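Local coordinates for protein esterase D (Lactobacillus rhamnosus, PDB 3DKR) that probably hydrolyses carboxylic esters, as an alpha/beta hydrolase with a catalytic triad, at residues 99-104 with 224-229. Sequence-based numbering, arbitrary orientation.
Sequences GLSLGG and AKHVIT. With ACT (acetate ion), chain B.
The active site of this alpha/beta hydrolase brings Ser101, the predicted nucleophile, against His226, a predicted member of the charge relay. Ser101 OG lies at the edge of the imidazole, in its plane, 3.0 Å from His226 CE1, but it makes no hydrogen bond to the ring; it turns instead to the carbonyl O of Ser125. His226 NE2 donates a hydrogen bond to OXT of an acetate ion, 2.7 Å long with an N-H...O angle of 163°. ACT OXT also accepts one from Ser101 N at 2.9 Å, and Leu102 N gives one to ACT O. Ser101 sits in the G-x-S-x-G nucleophile elbow, the sharp turn between strand 94-99 and helix 101-113; the N-H groups of Leu102 and Tyr31, both hydrogen-bonded to the acetate, itself probably from the crystallisation liquor, are consistent with an oxyanion hole. With CG anti to the backbone N (chi1 175°), the end of the His226 ring comes close to Ser101, and ND1 is hydrogen-bonded to Asp195 OD2. A leucine in its place would probably leave Asp195 without this hydrogen-bond partner and the acetate without its side-chain donor. Beside the polar site, Leu100 CD1 rests 4.3 Å from Val227 CG1 and 3.8 Å from Thr229 OG1, a hydroxyl hydrogen-bonded to Asp37 O.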
ATOM      1  N   GLY A  99      -3.290   2.241  -0.055  1.00 14.22           N
ATOM      2  CA  GLY A  99      -1.995   1.580   0.058  1.00 14.01           C
ATOM      3  C   GLY A  99      -1.144   1.702  -1.177  1.00 14.31           C
ATOM      4  O   GLY A  99      -1.612   2.156  -2.223  1.00 15.06           O
ATOM      5  N   LEU A 100       0.129   1.318  -1.033  1.00 13.75           N
ATOM      6  CA  LEU A 100       1.065   1.228  -2.165  1.00 14.23           C
ATOM      7  C   LEU A 100       0.800  -0.085  -2.922  1.00 14.46           C
ATOM      8  O   LEU A 100      -0.350  -0.535  -2.936  1.00 14.01           O
ATOM      9  CB  LEU A 100       2.517   1.403  -1.694  1.00 14.59           C
ATOM     10  CG  LEU A 100       2.850   2.890  -1.504  1.00 15.18           C
ATOM     11  CD1 LEU A 100       3.995   3.100  -0.496  1.00 15.90           C
ATOM     12  CD2 LEU A 100       3.180   3.539  -2.845  1.00 17.05           C
ATOM     13  N   SER A 101       1.765  -0.679  -3.630  1.00 14.50           N
ATOM     14  CA  SER A 101       1.383  -1.864  -4.438  1.00 14.75           C
ATOM     15  C   SER A 101       0.871  -3.000  -3.541  1.00 14.83           C
ATOM     16  O   SER A 101      -0.237  -3.511  -3.740  1.00 15.32           O
ATOM     17  CB  SER A 101       2.502  -2.355  -5.364  1.00 14.97           C
ATOM     18  OG  SER A 101       2.799  -1.432  -6.397  1.00 15.71           O
ATOM     19  N   LEU A 102       1.658  -3.369  -2.544  1.00 14.29           N
ATOM     20  CA  LEU A 102       1.267  -4.433  -1.625  1.00 14.14           C
ATOM     21  C   LEU A 102       0.073  -3.997  -0.776  1.00 14.34           C
ATOM     22  O   LEU A 102      -0.977  -4.642  -0.787  1.00 14.42           O
ATOM     23  CB  LEU A 102       2.449  -4.837  -0.737  1.00 14.99           C
ATOM     24  CG  LEU A 102       2.115  -5.904   0.300  1.00 14.57           C
ATOM     25  CD1 LEU A 102       1.815  -7.271  -0.337  1.00 16.12           C
ATOM     26  CD2 LEU A 102       3.262  -6.002   1.305  1.00 16.70           C
ATOM     27  N   GLY A 103       0.229  -2.893  -0.047  1.00 13.82           N
ATOM     28  CA  GLY A 103      -0.850  -2.374   0.794  1.00 13.97           C
ATOM     29  C   GLY A 103      -2.127  -2.167  -0.003  1.00 13.65           C
ATOM     30  O   GLY A 103      -3.228  -2.348   0.524  1.00 15.03           O
ATOM     31  N   GLY A 104      -1.978  -1.774  -1.269  1.00 14.28           N
ATOM     32  CA  GLY A 104      -3.131  -1.512  -2.152  1.00 14.71           C
ATOM     33  C   GLY A 104      -3.946  -2.745  -2.508  1.00 14.78           C
ATOM     34  O   GLY A 104      -5.143  -2.649  -2.759  1.00 15.11           O
ATOM     35  N   ALA A 224       7.489  10.321 -12.303  1.00 20.93           N
ATOM     36  CA  ALA A 224       7.865   9.838 -10.987  1.00 20.71           C
ATOM     37  C   ALA A 224       8.188   8.350 -11.000  1.00 20.06           C
ATOM     38  O   ALA A 224       7.564   7.581 -11.743  1.00 20.01           O
ATOM     39  CB  ALA A 224       6.739  10.119 -10.016  1.00 20.12           C
ATOM     40  N   LYS A 225       9.153   7.948 -10.172  1.00 19.63           N
ATOM     41  CA  LYS A 225       9.428   6.540  -9.906  1.00 19.34           C
ATOM     42  C   LYS A 225       8.356   6.002  -8.947  1.00 18.56           C
ATOM     43  O   LYS A 225       7.416   6.708  -8.563  1.00 17.48           O
ATOM     44  CB  LYS A 225      10.840   6.359  -9.322  1.00 19.87           C
ATOM     45  CG  LYS A 225      11.948   6.933 -10.227  1.00 23.30           C
ATOM     46  CD  LYS A 225      13.317   6.328  -9.925  1.00 25.29           C
ATOM     47  N   HIS A 226       8.509   4.743  -8.569  1.00 17.90           N
ATOM     48  CA  HIS A 226       7.415   3.992  -7.946  1.00 17.50           C
ATOM     49  C   HIS A 226       6.811   4.624  -6.700  1.00 16.91           C
ATOM     50  O   HIS A 226       5.582   4.724  -6.593  1.00 15.96           O
ATOM     51  CB  HIS A 226       7.897   2.585  -7.632  1.00 17.55           C
ATOM     52  CG  HIS A 226       6.909   1.747  -6.886  1.00 17.15           C
ATOM     53  ND1 HIS A 226       5.762   1.257  -7.472  1.00 17.42           N
ATOM     54  CD2 HIS A 226       6.911   1.294  -5.613  1.00 16.99           C
ATOM     55  CE1 HIS A 226       5.089   0.550  -6.577  1.00 16.72           C
ATOM     56  NE2 HIS A 226       5.769   0.551  -5.444  1.00 17.10           N
ATOM     57  N   VAL A 227       7.653   5.025  -5.750  1.00 16.59           N
ATOM     58  CA  VAL A 227       7.152   5.356  -4.409  1.00 16.47           C
ATOM     59  C   VAL A 227       6.734   6.817  -4.380  1.00 15.95           C
ATOM     60  O   VAL A 227       7.429   7.684  -3.838  1.00 16.78           O
ATOM     61  CB  VAL A 227       8.147   5.005  -3.285  1.00 16.91           C
ATOM     62  CG1 VAL A 227       7.505   5.224  -1.904  1.00 18.01           C
ATOM     63  CG2 VAL A 227       8.617   3.538  -3.415  1.00 18.45           C
ATOM     64  N   ILE A 228       5.565   7.076  -4.964  1.00 15.69           N
ATOM     65  CA  ILE A 228       5.069   8.430  -5.132  1.00 15.79           C
ATOM     66  C   ILE A 228       4.662   9.127  -3.821  1.00 15.81           C
ATOM     67  O   ILE A 228       4.444  10.335  -3.816  1.00 16.45           O
ATOM     68  CB  ILE A 228       3.926   8.516  -6.180  1.00 15.94           C
ATOM     69  CG1 ILE A 228       2.739   7.620  -5.814  1.00 16.48           C
ATOM     70  CG2 ILE A 228       4.457   8.167  -7.565  1.00 17.16           C
ATOM     71  CD1 ILE A 228       1.520   7.882  -6.704  1.00 16.71           C
ATOM     72  N   THR A 229       4.597   8.386  -2.720  1.00 15.72           N
ATOM     73  CA  THR A 229       4.348   8.983  -1.411  1.00 16.00           C
ATOM     74  C   THR A 229       5.594   9.654  -0.832  1.00 16.79           C
ATOM     75  O   THR A 229       5.500  10.407   0.149  1.00 16.30           O
ATOM     76  CB  THR A 229       3.880   7.928  -0.404  1.00 15.30           C
ATOM     77  OG1 THR A 229       4.790   6.827  -0.434  1.00 15.02           O
ATOM     78  CG2 THR A 229       2.462   7.442  -0.747  1.00 16.39           C
TER
HETATM   79  C   ACT B 245       5.110  -1.874  -3.143  1.00 16.17           C
HETATM   80  O   ACT B 245       4.451  -2.674  -2.413  1.00 15.32           O
HETATM   81  OXT ACT B 245       4.613  -0.746  -3.423  1.00 16.25           O
HETATM   82  CH3 ACT B 245       6.472  -2.236  -3.669  1.00 16.79           C